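Local atomic coordinates of E3 SUMO-protein ligase SIZ1 (PDB entry 3I2D), a protein that acts as an E3 ligase that promotes attachment of SUMO to septins and PCNA, using a zinc-containing SP-RING domain that interacts with the E2 enzyme UBC9. Residues V63-Y74 and S131-F139; N155-P163 and S282-Q290. All coordinates share one frame; numbering follows the deposited sequence.

Interaction 1. Residues V63-Y74 and S131-F139; sequences VPTIHFKESPFY and SRGNEPIQF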
loop_
_atom_site.group_PDB
_atom_site.type_symbol
_atom_site.label_atom_id
_atom_site.label_comp_id
_atom_site.label_asym_id
_atom_site.label_seq_id
_atom_site.Cartn_x
_atom_site.Cartn_y
_atom_site.Cartn_z
ATOM N N VAL A 63 9.079 -20.855 -16.269
ATOM C CA VAL A 63 9.284 -20.229 -14.953
ATOM C C VAL A 63 8.992 -18.727 -14.894
ATOM O O VAL A 63 9.904 -17.897 -14.995
ATOM C CB VAL A 63 10.725 -20.487 -14.405
ATOM C CG1 VAL A 63 10.900 -19.840 -13.020
ATOM C CG2 VAL A 63 10.977 -21.981 -14.309
ATOM N N PRO A 64 7.708 -18.360 -14.711
ATOM C CA PRO A 64 7.358 -16.940 -14.641
ATOM C C PRO A 64 8.178 -16.235 -13.567
ATOM O O PRO A 64 8.275 -16.709 -12.438
ATOM C CB PRO A 64 5.857 -16.965 -14.340
ATOM C CG PRO A 64 5.673 -18.261 -13.621
ATOM C CD PRO A 64 6.538 -19.202 -14.418
ATOM N N THR A 65 8.779 -15.110 -13.936
ATOM C CA THR A 65 9.613 -14.337 -13.027
ATOM C C THR A 65 8.820 -13.790 -11.836
ATOM O O THR A 65 7.708 -13.287 -11.997
ATOM C CB THR A 65 10.310 -13.207 -13.813
ATOM O OG1 THR A 65 10.655 -12.134 -12.930
ATOM C CG2 THR A 65 9.405 -12.715 -14.948
ATOM N N ILE A 66 9.394 -13.907 -10.639
ATOM C CA ILE A 66 8.734 -13.451 -9.411
ATOM C C ILE A 66 8.556 -11.941 -9.322
ATOM O O ILE A 66 9.462 -11.173 -9.619
ATOM C CB ILE A 66 9.492 -13.973 -8.146
ATOM C CG1 ILE A 66 9.240 -15.479 -7.995
ATOM C CG2 ILE A 66 9.049 -13.215 -6.878
ATOM C CD1 ILE A 66 10.004 -16.124 -6.865
ATOM N N HIS A 67 7.367 -11.522 -8.909
ATOM C CA HIS A 67 7.053 -10.111 -8.795
ATOM C C HIS A 67 6.133 -9.910 -7.607
ATOM O O HIS A 67 4.960 -10.251 -7.654
ATOM C CB HIS A 67 6.366 -9.627 -10.067
ATOM C CG HIS A 67 6.030 -8.171 -10.046
ATOM N ND1 HIS A 67 6.995 -7.190 -9.984
ATOM C CD2 HIS A 67 4.839 -7.531 -10.024
ATOM C CE1 HIS A 67 6.410 -6.007 -9.921
ATOM N NE2 HIS A 67 5.102 -6.186 -9.943
ATOM N N PHE A 68 6.647 -9.333 -6.537
ATOM C CA PHE A 68 5.810 -9.155 -5.368
ATOM C C PHE A 68 4.653 -8.186 -5.553
ATOM O O PHE A 68 4.801 -7.154 -6.197
ATOM C CB PHE A 68 6.664 -8.731 -4.179
ATOM C CG PHE A 68 7.690 -9.748 -3.799
ATOM C CD1 PHE A 68 9.012 -9.612 -4.211
ATOM C CD2 PHE A 68 7.325 -10.885 -3.088
ATOM C CE1 PHE A 68 9.952 -10.591 -3.928
ATOM C CE2 PHE A 68 8.265 -11.869 -2.802
ATOM C CZ PHE A 68 9.581 -11.717 -3.226
ATOM N N LYS A 69 3.499 -8.544 -4.986
ATOM C CA LYS A 69 2.319 -7.695 -5.043
ATOM C C LYS A 69 2.746 -6.320 -4.559
ATOM O O LYS A 69 3.342 -6.176 -3.484
ATOM C CB LYS A 69 1.217 -8.216 -4.122
ATOM C CG LYS A 69 0.562 -9.501 -4.560
ATOM C CD LYS A 69 -0.654 -9.789 -3.683
ATOM C CE LYS A 69 -1.246 -11.164 -3.955
ATOM N NZ LYS A 69 -2.457 -11.404 -3.121
ATOM N N GLU A 70 2.421 -5.311 -5.348
ATOM C CA GLU A 70 2.798 -3.955 -5.012
ATOM C C GLU A 70 1.924 -3.266 -3.982
ATOM O O GLU A 70 0.834 -3.713 -3.641
ATOM C CB GLU A 70 2.839 -3.100 -6.278
ATOM C CG GLU A 70 3.878 -3.530 -7.297
ATOM C CD GLU A 70 3.428 -3.220 -8.701
ATOM O OE1 GLU A 70 3.044 -2.057 -8.947
ATOM O OE2 GLU A 70 3.447 -4.137 -9.554
ATOM N N SER A 71 2.465 -2.168 -3.475
ATOM C CA SER A 71 1.804 -1.312 -2.522
ATOM C C SER A 71 2.156 0.079 -2.996
ATOM O O SER A 71 3.289 0.335 -3.412
ATOM C CB SER A 71 2.367 -1.512 -1.127
ATOM O OG SER A 71 1.790 -0.578 -0.235
ATOM N N PRO A 72 1.192 0.998 -2.968
ATOM C CA PRO A 72 1.510 2.352 -3.414
ATOM C C PRO A 72 2.365 3.099 -2.392
ATOM O O PRO A 72 2.757 4.242 -2.638
ATOM C CB PRO A 72 0.134 2.983 -3.592
ATOM C CG PRO A 72 -0.673 2.305 -2.524
ATOM C CD PRO A 72 -0.241 0.865 -2.655
ATOM N N PHE A 73 2.672 2.451 -1.263
ATOM C CA PHE A 73 3.473 3.083 -0.206
ATOM C C PHE A 73 4.984 2.914 -0.296
ATOM O O PHE A 73 5.731 3.506 0.480
ATOM C CB PHE A 73 2.974 2.653 1.178
ATOM C CG PHE A 73 1.628 3.199 1.507
ATOM C CD1 PHE A 73 0.513 2.366 1.554
ATOM C CD2 PHE A 73 1.456 4.566 1.693
ATOM C CE1 PHE A 73 -0.750 2.883 1.776
ATOM C CE2 PHE A 73 0.191 5.098 1.917
ATOM C CZ PHE A 73 -0.915 4.255 1.959
ATOM N N TYR A 74 5.437 2.089 -1.224
ATOM C CA TYR A 74 6.860 1.937 -1.431
ATOM C C TYR A 74 7.063 1.481 -2.868
ATOM O O TYR A 74 6.195 0.837 -3.457
ATOM C CB TYR A 74 7.473 0.986 -0.402
ATOM C CG TYR A 74 6.919 -0.418 -0.367
ATOM C CD1 TYR A 74 7.135 -1.305 -1.427
ATOM C CD2 TYR A 74 6.238 -0.888 0.759
ATOM C CE1 TYR A 74 6.693 -2.621 -1.367
ATOM C CE2 TYR A 74 5.791 -2.198 0.829
ATOM C CZ TYR A 74 6.019 -3.061 -0.239
ATOM O OH TYR A 74 5.550 -4.354 -0.191
ATOM N N SER A 131 -0.082 -16.806 -8.380
ATOM C CA SER A 131 0.865 -16.618 -9.472
ATOM C C SER A 131 2.171 -15.998 -8.986
ATOM O O SER A 131 2.176 -15.170 -8.082
ATOM C CB SER A 131 0.244 -15.721 -10.545
ATOM O OG SER A 131 1.233 -15.225 -11.435
ATOM N N ARG A 132 3.278 -16.401 -9.590
ATOM C CA ARG A 132 4.574 -15.872 -9.210
ATOM C C ARG A 132 4.666 -14.433 -9.677
ATOM O O ARG A 132 5.466 -13.652 -9.173
ATOM C CB ARG A 132 5.693 -16.708 -9.845
ATOM C CG ARG A 132 5.876 -18.082 -9.222
ATOM C CD ARG A 132 6.807 -18.919 -10.055
ATOM N NE ARG A 132 8.097 -18.268 -10.250
ATOM C CZ ARG A 132 9.175 -18.495 -9.506
ATOM N NH1 ARG A 132 9.119 -19.369 -8.510
ATOM N NH2 ARG A 132 10.308 -17.843 -9.751
ATOM N N GLY A 133 3.832 -14.093 -10.649
ATOM C CA GLY A 133 3.837 -12.748 -11.186
ATOM C C GLY A 133 3.190 -11.754 -10.252
ATOM O O GLY A 133 3.390 -10.551 -10.394
ATOM N N ASN A 134 2.407 -12.259 -9.302
ATOM C CA ASN A 134 1.731 -11.416 -8.320
ATOM C C ASN A 134 1.983 -12.019 -6.930
ATOM O O ASN A 134 1.075 -12.159 -6.112
ATOM C CB ASN A 134 0.231 -11.374 -8.611
ATOM C CG ASN A 134 -0.439 -10.168 -7.987
ATOM O OD1 ASN A 134 -1.629 -10.199 -7.680
ATOM N ND2 ASN A 134 0.323 -9.087 -7.805
ATOM N N GLU A 135 3.241 -12.367 -6.689
ATOM C CA GLU A 135 3.708 -12.991 -5.457
ATOM C C GLU A 135 3.285 -12.326 -4.143
ATOM O O GLU A 135 3.368 -11.109 -3.994
ATOM C CB GLU A 135 5.237 -13.064 -5.510
ATOM C CG GLU A 135 5.869 -13.952 -4.458
ATOM C CD GLU A 135 6.034 -15.389 -4.919
ATOM O OE1 GLU A 135 5.172 -15.889 -5.663
ATOM O OE2 GLU A 135 7.024 -16.027 -4.523
ATOM N N PRO A 136 2.803 -13.119 -3.174
ATOM C CA PRO A 136 2.406 -12.510 -1.894
ATOM C C PRO A 136 3.684 -12.477 -1.084
ATOM O O PRO A 136 4.533 -13.357 -1.238
ATOM C CB PRO A 136 1.429 -13.518 -1.291
ATOM C CG PRO A 136 1.105 -14.486 -2.440
ATOM C CD PRO A 136 2.372 -14.525 -3.244
ATOM N N ILE A 137 3.857 -11.477 -0.237
ATOM C CA ILE A 137 5.067 -11.461 0.571
ATOM C C ILE A 137 4.864 -12.479 1.677
ATOM O O ILE A 137 3.972 -12.337 2.506
ATOM C CB ILE A 137 5.315 -10.094 1.183
ATOM C CG1 ILE A 137 5.678 -9.106 0.076
ATOM C CG2 ILE A 137 6.398 -10.190 2.240
ATOM C CD1 ILE A 137 5.687 -7.655 0.522
ATOM N N GLN A 138 5.684 -13.517 1.686
ATOM C CA GLN A 138 5.545 -14.541 2.697
ATOM C C GLN A 138 6.845 -15.214 3.103
ATOM O O GLN A 138 7.451 -15.936 2.315
ATOM C CB GLN A 138 4.579 -15.603 2.220
ATOM C CG GLN A 138 4.078 -16.471 3.335
ATOM C CD GLN A 138 3.243 -17.618 2.822
ATOM O OE1 GLN A 138 3.762 -18.543 2.194
ATOM N NE2 GLN A 138 1.935 -17.558 3.067
ATOM N N PHE A 139 7.253 -14.955 4.347
ATOM C CA PHE A 139 8.444 -15.531 4.950
ATOM C C PHE A 139 8.105 -16.872 5.608
ATOM O O PHE A 139 6.980 -17.092 6.037
ATOM C CB PHE A 139 8.967 -14.609 6.042
ATOM C CG PHE A 139 9.734 -13.444 5.532
ATOM C CD1 PHE A 139 9.098 -12.417 4.861
ATOM C CD2 PHE A 139 11.111 -13.383 5.703
ATOM C CE1 PHE A 139 9.830 -11.345 4.363
ATOM C CE2 PHE A 139 11.840 -12.327 5.212
ATOM C CZ PHE A 139 11.201 -11.304 4.538
#
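Arg132 reaches across to Pro64 and Ile66 where, in the PINIT domain, the loop leading into strand 74-90 lies against the loop that follows strand 117-125. A bend at chi3 (56°) swings the guanidinium round so that NE donates to Pro64 O at 2.7 Å, with the oxygen in the plane of the group. Aliphatic carbons take its flat sides, Val63 CG1 over one face and Ile66 CG1 over the other, while NH1 turns to Ile126 O. Arginine suits this place because its rim binds carbonyls and its faces accept hydrocarbon. Shortening it to alanine would probably leave Pro64 O and Ile126 O each without its side-chain donor and open a gap between Val63 and Ile66.

His67 N donates to Arg132 O at 2.9 Å; farther on, a weak bond from Glu135 N to His67 O and a straight one from Lys69 N to Glu135 O (2.8 Å) frame a single bridge between Phe68 and Glu135. With Glu135 CG trans to its own backbone N (chi1 -167°), its methylene carbons run alongside the buried Phe68 ring, CG 3.6 Å from CE2, and that ring goes on to meet Phe122. His67 gives NE2 to Glu70 OE2 at 2.7 Å, its imidazole edge lying near Gly133 O. The extended Lys69 side chain crosses that of Asn134 at about a right angle, CG near ND2. Ile137 CD1 meets Tyr74 OH at 3.4 Å.

Interaction 2. Residues N155-P163 and S282-Q290; sequences NIRGFKSKP and SQLQIPTWQ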
loop_
_atom_site.group_PDB
_atom_site.type_symbol
_atom_site.label_atom_id
_atom_site.label_comp_id
_atom_site.label_asym_id
_atom_site.label_seq_id
_atom_site.Cartn_x
_atom_site.Cartn_y
_atom_site.Cartn_z
ATOM N N ASN A 155 9.204 -5.121 12.264
ATOM C CA ASN A 155 8.583 -3.809 12.340
ATOM C C ASN A 155 9.120 -2.813 11.305
ATOM O O ASN A 155 10.308 -2.462 11.310
ATOM C CB ASN A 155 8.769 -3.241 13.748
ATOM C CG ASN A 155 7.453 -2.877 14.409
ATOM O OD1 ASN A 155 6.807 -1.895 14.042
ATOM N ND2 ASN A 155 7.043 -3.681 15.388
ATOM N N ILE A 156 8.231 -2.381 10.411
ATOM C CA ILE A 156 8.563 -1.402 9.388
ATOM C C ILE A 156 7.535 -0.288 9.466
ATOM O O ILE A 156 6.634 -0.327 10.309
ATOM C CB ILE A 156 8.573 -2.009 7.974
ATOM C CG1 ILE A 156 7.306 -2.824 7.724
ATOM C CG2 ILE A 156 9.803 -2.867 7.809
ATOM C CD1 ILE A 156 7.320 -3.515 6.378
ATOM N N ARG A 157 7.681 0.704 8.594
ATOM C CA ARG A 157 6.805 1.865 8.568
ATOM C C ARG A 157 5.332 1.648 8.912
ATOM O O ARG A 157 4.861 2.121 9.953
ATOM C CB ARG A 157 6.899 2.563 7.219
ATOM C CG ARG A 157 6.180 3.885 7.214
ATOM C CD ARG A 157 6.853 4.832 6.285
ATOM N NE ARG A 157 6.132 5.026 5.033
ATOM C CZ ARG A 157 5.858 4.074 4.150
ATOM N NH1 ARG A 157 6.231 2.814 4.368
ATOM N NH2 ARG A 157 5.255 4.405 3.019
ATOM N N GLY A 158 4.584 0.971 8.049
ATOM C CA GLY A 158 3.182 0.770 8.369
ATOM C C GLY A 158 2.867 -0.698 8.470
ATOM O O GLY A 158 3.484 -1.418 9.247
ATOM N N PHE A 159 1.896 -1.139 7.680
ATOM C CA PHE A 159 1.505 -2.539 7.642
ATOM C C PHE A 159 1.464 -3.185 9.015
ATOM O O PHE A 159 2.006 -4.272 9.204
ATOM C CB PHE A 159 2.477 -3.295 6.742
ATOM C CG PHE A 159 2.715 -2.615 5.431
ATOM C CD1 PHE A 159 3.698 -1.648 5.307
ATOM C CD2 PHE A 159 1.916 -2.907 4.326
ATOM C CE1 PHE A 159 3.885 -0.981 4.102
ATOM C CE2 PHE A 159 2.094 -2.245 3.117
ATOM C CZ PHE A 159 3.079 -1.280 3.006
ATOM N N LYS A 160 0.813 -2.536 9.974
ATOM C CA LYS A 160 0.773 -3.099 11.313
ATOM C C LYS A 160 -0.311 -4.164 11.439
ATOM O O LYS A 160 -0.342 -4.925 12.400
ATOM C CB LYS A 160 0.588 -1.991 12.365
ATOM C CG LYS A 160 -0.750 -1.338 12.338
ATOM C CD LYS A 160 -1.097 -0.691 13.676
ATOM C CE LYS A 160 -0.325 0.592 13.938
ATOM N NZ LYS A 160 -1.040 1.393 14.977
ATOM N N SER A 161 -1.189 -4.222 10.447
ATOM C CA SER A 161 -2.277 -5.198 10.415
ATOM C C SER A 161 -1.781 -6.534 9.864
ATOM O O SER A 161 -2.445 -7.556 10.005
ATOM C CB SER A 161 -3.387 -4.710 9.500
ATOM O OG SER A 161 -2.935 -4.760 8.153
ATOM N N LYS A 162 -0.621 -6.515 9.221
ATOM C CA LYS A 162 -0.058 -7.715 8.631
ATOM C C LYS A 162 0.957 -8.351 9.566
ATOM O O LYS A 162 1.866 -7.678 10.065
ATOM C CB LYS A 162 0.661 -7.369 7.330
ATOM C CG LYS A 162 -0.160 -6.686 6.265
ATOM C CD LYS A 162 -0.824 -7.696 5.360
ATOM C CE LYS A 162 -1.158 -7.061 4.030
ATOM N NZ LYS A 162 0.085 -6.491 3.414
ATOM N N PRO A 163 0.831 -9.665 9.804
ATOM C CA PRO A 163 1.800 -10.314 10.691
ATOM C C PRO A 163 3.177 -10.169 10.047
ATOM O O PRO A 163 3.279 -9.841 8.870
ATOM C CB PRO A 163 1.313 -11.757 10.736
ATOM C CG PRO A 163 0.645 -11.934 9.404
ATOM C CD PRO A 163 -0.092 -10.640 9.205
ATOM N N SER A 282 -4.763 5.591 6.928
ATOM C CA SER A 282 -5.395 4.390 7.441
ATOM C C SER A 282 -4.910 3.182 6.631
ATOM O O SER A 282 -4.601 2.139 7.188
ATOM C CB SER A 282 -6.902 4.494 7.304
ATOM O OG SER A 282 -7.495 3.351 7.879
ATOM N N GLN A 283 -4.845 3.325 5.312
ATOM C CA GLN A 283 -4.375 2.233 4.469
ATOM C C GLN A 283 -2.908 1.891 4.759
ATOM O O GLN A 283 -2.515 0.723 4.733
ATOM C CB GLN A 283 -4.545 2.582 2.974
ATOM C CG GLN A 283 -5.988 2.636 2.523
ATOM C CD GLN A 283 -6.776 1.418 2.986
ATOM O OE1 GLN A 283 -6.438 0.289 2.654
ATOM N NE2 GLN A 283 -7.824 1.648 3.765
ATOM N N LEU A 284 -2.096 2.906 5.049
ATOM C CA LEU A 284 -0.691 2.647 5.311
ATOM C C LEU A 284 -0.517 1.766 6.531
ATOM O O LEU A 284 0.380 0.941 6.570
ATOM C CB LEU A 284 0.080 3.950 5.500
ATOM C CG LEU A 284 1.490 3.758 6.062
ATOM C CD1 LEU A 284 2.366 3.001 5.065
ATOM C CD2 LEU A 284 2.070 5.108 6.400
ATOM N N GLN A 285 -1.380 1.932 7.526
ATOM C CA GLN A 285 -1.296 1.139 8.739
ATOM C C GLN A 285 -2.044 -0.186 8.622
ATOM O O GLN A 285 -1.563 -1.235 9.062
ATOM C CB GLN A 285 -1.895 1.903 9.915
ATOM C CG GLN A 285 -1.233 3.222 10.241
ATOM C CD GLN A 285 0.254 3.098 10.427
ATOM O OE1 GLN A 285 0.749 2.109 10.953
ATOM N NE2 GLN A 285 0.978 4.114 10.000
ATOM N N ILE A 286 -3.230 -0.125 8.034
ATOM C CA ILE A 286 -4.096 -1.293 7.892
ATOM C C ILE A 286 -4.616 -1.375 6.449
ATOM O O ILE A 286 -5.742 -0.984 6.167
ATOM C CB ILE A 286 -5.277 -1.150 8.895
ATOM C CG1 ILE A 286 -4.707 -0.950 10.303
ATOM C CG2 ILE A 286 -6.176 -2.373 8.851
ATOM C CD1 ILE A 286 -5.668 -0.345 11.306
ATOM N N PRO A 287 -3.793 -1.894 5.525
ATOM C CA PRO A 287 -4.101 -2.043 4.094
ATOM C C PRO A 287 -5.254 -2.968 3.735
ATOM O O PRO A 287 -5.068 -4.162 3.540
ATOM C CB PRO A 287 -2.776 -2.524 3.507
ATOM C CG PRO A 287 -2.246 -3.371 4.611
ATOM C CD PRO A 287 -2.499 -2.522 5.839
ATOM N N THR A 288 -6.440 -2.385 3.641
ATOM C CA THR A 288 -7.650 -3.102 3.296
ATOM C C THR A 288 -8.086 -2.688 1.896
ATOM O O THR A 288 -8.622 -3.490 1.147
ATOM C CB THR A 288 -8.774 -2.749 4.258
ATOM O OG1 THR A 288 -9.091 -1.353 4.126
ATOM C CG2 THR A 288 -8.352 -3.052 5.678
ATOM N N TRP A 289 -7.828 -1.430 1.553
ATOM C CA TRP A 289 -8.206 -0.865 0.260
ATOM C C TRP A 289 -9.662 -1.186 -0.032
ATOM O O TRP A 289 -9.988 -1.859 -1.013
ATOM C CB TRP A 289 -7.284 -1.361 -0.863
ATOM C CG TRP A 289 -5.865 -0.846 -0.710
ATOM C CD1 TRP A 289 -4.796 -1.524 -0.205
ATOM C CD2 TRP A 289 -5.409 0.493 -0.942
ATOM N NE1 TRP A 289 -3.705 -0.692 -0.095
ATOM C CE2 TRP A 289 -4.056 0.551 -0.541
ATOM C CE3 TRP A 289 -6.015 1.652 -1.446
ATOM C CZ2 TRP A 289 -3.298 1.723 -0.624
ATOM C CZ3 TRP A 289 -5.262 2.821 -1.531
ATOM C CH2 TRP A 289 -3.917 2.846 -1.120
ATOM N N GLN A 290 -10.511 -0.696 0.874
ATOM C CA GLN A 290 -11.959 -0.837 0.839
ATOM C C GLN A 290 -12.574 0.472 1.276
ATOM O O GLN A 290 -12.125 1.088 2.241
ATOM C CB GLN A 290 -12.436 -1.897 1.810
ATOM C CG GLN A 290 -12.318 -3.293 1.305
ATOM C CD GLN A 290 -13.014 -4.272 2.213
ATOM O OE1 GLN A 290 -13.322 -5.393 1.806
ATOM N NE2 GLN A 290 -13.265 -3.861 3.455
#
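Where helix 276-285 of the SP-RING zinc finger gives way to loop, it is met by a loop of the PINIT domain through Phe159, Lys160 and Ser161, whose backbone N-H groups face the carbonyls of Leu284 and Gln285. Phe159 N donates to Leu284 O at 2.8 Å, lying in the carbonyl plane. Lys160 N reaches Gln285 O at 2.9 Å, and Ser161 N adds a weak bond to that same oxygen. Thr288 N, which another helical turn would bring to Leu284 O, is instead bonded to Gln283 OE1 at 2.9 Å, and the PINIT loop supplies the donor. Gly158 comes so near, its CA 3.3 Å from Leu284 O, that a side-chain carbon pointing from it would collide with this oxygen.

The contact is thus an interface between two domains, one built on beta sheets and the other on a RING-type scaffold; Cys291, a zinc ligand, follows this segment directly. Leu284 carries much of the apolar contact. Its CG stands trans to the backbone N (chi1 168°), and CD1 rests over the centre of one face of the Arg157 guanidinium, 3.8 Å from CZ. Arginine fits here because NH2 can meanwhile donate to Ile205 O, leaving a flat face for the leucine. The Phe159 ring, though its CB points away from the zinc-finger segment, still comes within 4.2 Å of Pro287 CG through CD2. Pro287, rigid and apolar, is also approached by Lys162, whose CE lies 3.9 Å from CG. On the solvent side, Lys160 bends at chi3 (74°) and brings CE near Gln285 OE1, while Ser161, small enough to sit close, places CB 3.7 Å from Ile286 CG2.

In the fold
The centres of the two interactions lie about 17 Å apart, and along the chain they come in series, interaction 1 closing before interaction 2 opens. Interaction 1 stays within the PINIT domain, joining loops beside strands 74-90 and 117-125; interaction 2 ties that domain to the SP-RING zinc finger through helix 276-285. They meet where segment 63-74 ends: Phe73 lies against Leu284 and Gln283, Pro72 packs on Trp289, and Ser71 touches Phe159, while Phe73 O receives a weak hydrogen bond from Arg157 NH2. The end of segment 63-74, just before strand 74-90, therefore shares the domain boundary with interaction 2, the contact that joins the two domains directly.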